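Local coordinates for oligopeptide-binding protein oppA (Lactococcus lactis, PDB 3DRF) that captures oligopeptides outside the cell and hands them to the OppABCDF ABC transporter for uptake, at residues Ala90-Glu94 against Ser95-Thr99; Ser185-Gly188 against Tyr189-Glu192. One frame throughout, in Å; residues are numbered along the deposited sequence.

How the interactions relate
Interaction 1 is the tip of a surface hairpin, about 27 Å from the centre of the chain, whereas interaction 2 is a buried loop only about 13 Å from it. The first ends before the second begins along the sequence, and their centres lie about 14 Å apart. They meet where Leu91 packs on the Phe190 ring, CD2 coming within 4.1 Å of CE2: the CD2 branch of Leu91 reaches the loop, and the loop offers the ring that its Asn187 also packs on. The bound peptide is reached from the side of 185-192, where Ser185 packs against one of its apolar side chains, and the turn of interaction 1 belongs to the outer surface.

Interaction 1 (Ala90-Glu94 against Ser95-Thr99); sequences ALDKE and SKTAT
Strand Ala90-Asp92 pairs antiparallel with strand Thr97-Thr99, Ala90 with Thr99 and Asp92 with Thr97 forming hydrogen-bonded pairs, and Leu91 with Ala98 the non-hydrogen-bonded pair between them. The Asp92 N to Thr97 O bond, 2.9 Å, is nearly straight. Leu91 CD2 lies 4.0 Å from Ala98 CB on one face, where the small methyl of Ala98 lies beside leucine, which also packs on Met178 and Met182. On the other face water 1 bridges the strands: it donates to Ala90 O at 3.0 Å and hydrogen-bonds the hydroxyls of Thr97 and Thr99, two beta-branched residues well suited to a strand.

Asp92 organises the turn. A chi1 of 179° carries its carboxylate away from its own amide and over the turn, where Ser95 meets it from above its plane: Ser95 N to OD1 at 3.1 Å, Ser95 OG to OD2 at 3.2 Å. A weaker bond from Glu94 N also reaches OD1, so a short acidic side chain accepts from two amides of the turn. Beyond it, Lys93 NZ forms a salt bridge with Glu94 OE2, 2.8 Å, while Lys96 stretches away to Glu177. Lys96 takes a positive phi (65°), and its N, weakly, and Thr97 N both approach Asp92 O: a G1 beta bulge closing the beta hairpin 87-102 at the edge of a four-stranded antiparallel sheet.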
loop_
_atom_site.group_PDB
_atom_site.type_symbol
_atom_site.label_atom_id
_atom_site.label_comp_id
_atom_site.label_asym_id
_atom_site.label_seq_id
_atom_site.Cartn_x
_atom_site.Cartn_y
_atom_site.Cartn_z
ATOM N N ALA A 90 6.077 19.822 -14.117
ATOM C CA ALA A 90 6.039 21.250 -13.728
ATOM C C ALA A 90 4.642 21.632 -13.258
ATOM O O ALA A 90 3.683 21.436 -13.944
ATOM C CB ALA A 90 6.394 22.104 -14.904
ATOM N N LEU A 91 4.535 22.192 -12.073
ATOM C CA LEU A 91 3.275 22.704 -11.535
ATOM C C LEU A 91 3.085 24.165 -11.869
ATOM O O LEU A 91 3.983 24.921 -11.724
ATOM C CB LEU A 91 3.247 22.508 -9.995
ATOM C CG LEU A 91 3.544 21.079 -9.465
ATOM C CD1 LEU A 91 3.459 21.091 -7.958
ATOM C CD2 LEU A 91 2.498 20.045 -10.032
ATOM N N ASP A 92 1.911 24.541 -12.298
ATOM C CA ASP A 92 1.508 25.946 -12.449
ATOM C C ASP A 92 0.296 26.191 -11.573
ATOM O O ASP A 92 -0.778 25.840 -11.863
ATOM C CB ASP A 92 1.216 26.256 -13.927
ATOM C CG ASP A 92 0.763 27.675 -14.161
ATOM O OD1 ASP A 92 0.396 28.393 -13.272
ATOM O OD2 ASP A 92 0.787 28.017 -15.345
ATOM N N LYS A 93 0.589 26.770 -10.425
ATOM C CA LYS A 93 -0.439 27.003 -9.393
ATOM C C LYS A 93 -1.498 28.063 -9.762
ATOM O O LYS A 93 -2.526 28.088 -9.243
ATOM C CB LYS A 93 0.193 27.281 -7.987
ATOM C CG LYS A 93 0.899 28.658 -7.912
ATOM C CD LYS A 93 1.636 28.752 -6.557
ATOM C CE LYS A 93 2.425 30.011 -6.411
ATOM N NZ LYS A 93 1.621 31.260 -6.389
ATOM N N GLU A 94 -1.151 28.920 -10.700
ATOM C CA GLU A 94 -2.106 29.976 -11.167
ATOM C C GLU A 94 -3.138 29.382 -12.134
ATOM O O GLU A 94 -4.274 29.567 -11.976
ATOM C CB GLU A 94 -1.334 31.148 -11.809
ATOM C CG GLU A 94 -0.179 31.724 -10.982
ATOM C CD GLU A 94 -0.429 32.040 -9.507
ATOM O OE1 GLU A 94 -1.543 32.217 -9.076
ATOM O OE2 GLU A 94 0.590 32.074 -8.850
ATOM N N SER A 95 -2.649 28.643 -13.119
ATOM C CA SER A 95 -3.487 27.912 -14.060
ATOM C C SER A 95 -4.108 26.654 -13.413
ATOM O O SER A 95 -5.080 26.157 -13.923
ATOM C CB SER A 95 -2.670 27.474 -15.303
ATOM O OG SER A 95 -2.251 28.623 -16.036
ATOM N N LYS A 96 -3.514 26.169 -12.334
ATOM C CA LYS A 96 -3.910 24.926 -11.611
ATOM C C LYS A 96 -3.697 23.682 -12.489
ATOM O O LYS A 96 -4.556 22.919 -12.662
ATOM C CB LYS A 96 -5.351 25.042 -11.062
ATOM C CG LYS A 96 -5.577 26.335 -10.263
ATOM C CD LYS A 96 -6.956 26.414 -9.534
ATOM C CE LYS A 96 -7.095 27.739 -8.804
ATOM N NZ LYS A 96 -8.464 27.810 -8.182
ATOM N N THR A 97 -2.488 23.589 -13.029
ATOM C CA THR A 97 -2.135 22.481 -13.908
ATOM C C THR A 97 -0.803 21.813 -13.473
ATOM O O THR A 97 0.010 22.352 -12.781
ATOM C CB THR A 97 -2.021 22.928 -15.395
ATOM O OG1 THR A 97 -0.963 23.873 -15.484
ATOM C CG2 THR A 97 -3.291 23.638 -15.887
ATOM N N ALA A 98 -0.675 20.557 -13.882
ATOM C CA ALA A 98 0.608 19.832 -13.955
ATOM C C ALA A 98 0.882 19.551 -15.443
ATOM O O ALA A 98 0.016 19.112 -16.169
ATOM C CB ALA A 98 0.568 18.513 -13.156
ATOM N N THR A 99 2.104 19.820 -15.853
ATOM C CA THR A 99 2.542 19.528 -17.204
ATOM C C THR A 99 3.678 18.519 -17.114
ATOM O O THR A 99 4.700 18.789 -16.514
ATOM C CB THR A 99 3.020 20.801 -17.911
ATOM O OG1 THR A 99 1.960 21.741 -17.923
ATOM C CG2 THR A 99 3.395 20.493 -19.364
HETATM O O HOH W 1 1.802 23.084 -15.523
#

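Interaction 2 (Ser185-Gly188 against Tyr189-Glu192); sequences SGNG and YFLE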
loop_
_atom_site.group_PDB
_atom_site.type_symbol
_atom_site.label_atom_id
_atom_site.label_comp_id
_atom_site.label_asym_id
_atom_site.label_seq_id
_atom_site.Cartn_x
_atom_site.Cartn_y
_atom_site.Cartn_z
ATOM N N SER A 185 6.339 12.982 -4.626
ATOM C CA SER A 185 5.913 11.730 -5.208
ATOM C C SER A 185 4.993 11.023 -4.189
ATOM O O SER A 185 5.160 11.119 -2.989
ATOM C CB SER A 185 7.133 10.872 -5.578
ATOM O OG SER A 185 6.713 9.661 -6.161
ATOM N N GLY A 186 4.003 10.320 -4.728
ATOM C CA GLY A 186 3.022 9.594 -3.914
ATOM C C GLY A 186 1.852 10.480 -3.504
ATOM O O GLY A 186 1.044 10.047 -2.754
ATOM N N ASN A 187 1.760 11.698 -4.022
ATOM C CA ASN A 187 0.635 12.597 -3.630
ATOM C C ASN A 187 -0.816 12.099 -3.993
ATOM O O ASN A 187 -1.741 12.451 -3.372
ATOM C CB ASN A 187 0.907 14.033 -4.179
ATOM C CG ASN A 187 0.793 14.133 -5.708
ATOM O OD1 ASN A 187 -0.260 14.084 -6.273
ATOM N ND2 ASN A 187 1.929 14.237 -6.356
ATOM N N GLY A 188 -0.914 11.281 -5.047
ATOM C CA GLY A 188 -2.174 10.639 -5.468
ATOM C C GLY A 188 -3.094 11.506 -6.320
ATOM O O GLY A 188 -4.002 11.021 -6.886
ATOM N N TYR A 189 -2.832 12.801 -6.409
ATOM C CA TYR A 189 -3.659 13.766 -7.206
ATOM C C TYR A 189 -3.324 13.768 -8.703
ATOM O O TYR A 189 -4.132 14.109 -9.492
ATOM C CB TYR A 189 -3.599 15.173 -6.576
ATOM C CG TYR A 189 -4.341 15.218 -5.240
ATOM C CD1 TYR A 189 -5.708 15.292 -5.210
ATOM C CD2 TYR A 189 -3.662 15.123 -4.017
ATOM C CE1 TYR A 189 -6.423 15.323 -4.012
ATOM C CE2 TYR A 189 -4.359 15.129 -2.791
ATOM C CZ TYR A 189 -5.749 15.229 -2.812
ATOM O OH TYR A 189 -6.501 15.235 -1.657
ATOM N N PHE A 190 -2.108 13.367 -9.047
ATOM C CA PHE A 190 -1.760 13.007 -10.439
ATOM C C PHE A 190 -0.910 11.755 -10.348
ATOM O O PHE A 190 -0.227 11.521 -9.405
ATOM C CB PHE A 190 -1.115 14.144 -11.244
ATOM C CG PHE A 190 0.212 14.639 -10.698
ATOM C CD1 PHE A 190 1.424 14.062 -11.107
ATOM C CD2 PHE A 190 0.248 15.719 -9.786
ATOM C CE1 PHE A 190 2.648 14.556 -10.603
ATOM C CE2 PHE A 190 1.454 16.180 -9.299
ATOM C CZ PHE A 190 2.638 15.645 -9.697
ATOM N N LEU A 191 -1.038 10.936 -11.363
ATOM C CA LEU A 191 -0.387 9.613 -11.401
ATOM C C LEU A 191 1.017 9.731 -12.000
ATOM O O LEU A 191 1.363 10.708 -12.610
ATOM C CB LEU A 191 -1.275 8.587 -12.190
ATOM C CG LEU A 191 -2.720 8.414 -11.614
ATOM C CD1 LEU A 191 -3.594 7.494 -12.502
ATOM C CD2 LEU A 191 -2.657 7.889 -10.114
ATOM N N GLU A 192 1.779 8.655 -11.846
ATOM C CA GLU A 192 3.227 8.730 -12.103
ATOM C C GLU A 192 3.755 7.595 -12.926
ATOM O O GLU A 192 4.928 7.389 -12.956
ATOM C CB GLU A 192 4.004 8.800 -10.747
ATOM C CG GLU A 192 3.514 9.926 -9.790
ATOM C CD GLU A 192 4.318 10.020 -8.509
ATOM O OE1 GLU A 192 5.514 9.759 -8.501
ATOM O OE2 GLU A 192 3.717 10.386 -7.541
HETATM O O HOH W 2 0.998 10.548 -7.150
#
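Glu192 points its carboxylate back at Ser185 and Gly186 and is gripped there by two donors, each using the syn lone pair of a different oxygen. Ser185 OG gives a short bond to OE1, 2.6 Å, and Gly186 N a nearly straight one to OE2, 2.8 Å (174° at the hydrogen). The serine hydroxyl is brought to the acid by a chi1 of -179°, which sets OG opposite the backbone N, while the glutamate reaches it through a chain extended beyond CG. OE2 has a further partner: water 2 donates to it at 2.8 Å, donates to Phe190 O and accepts from Gly188 N, so the water ties the middle of the loop to the acid at its end. With an alanine in place of Glu192, Ser185 OG and Gly186 N would probably be left without the carboxylate that accepts from both and water 2 would lose one of its three anchors, leaving the loop's two ends less firmly joined.

At the bend, Asn187 OD1 accepts from Tyr189 N at 2.9 Å, closing an Asx turn, and more weakly from Phe190 N at 3.4 Å. Glycines suit either side of the asparagine: both have positive phi, and a CB on Gly186 would be jammed against the preceding carbonyl. In sequence the loop runs between strand 170-174 and helix 197-200 and, through Ser185, it packs on an apolar side chain of the bound peptide.

The other end of the Asn187 amide lies over one face of the Phe190 ring, ND2 3.6 Å from CE2, with amide and ring planes 54° apart; ND2 is also bonded to Gln184 O. Tyr189 turns elsewhere: its CD2 passes obliquely by Asn187 O at 3.4 Å, and its hydroxyl is hydrogen-bonded to Asp509.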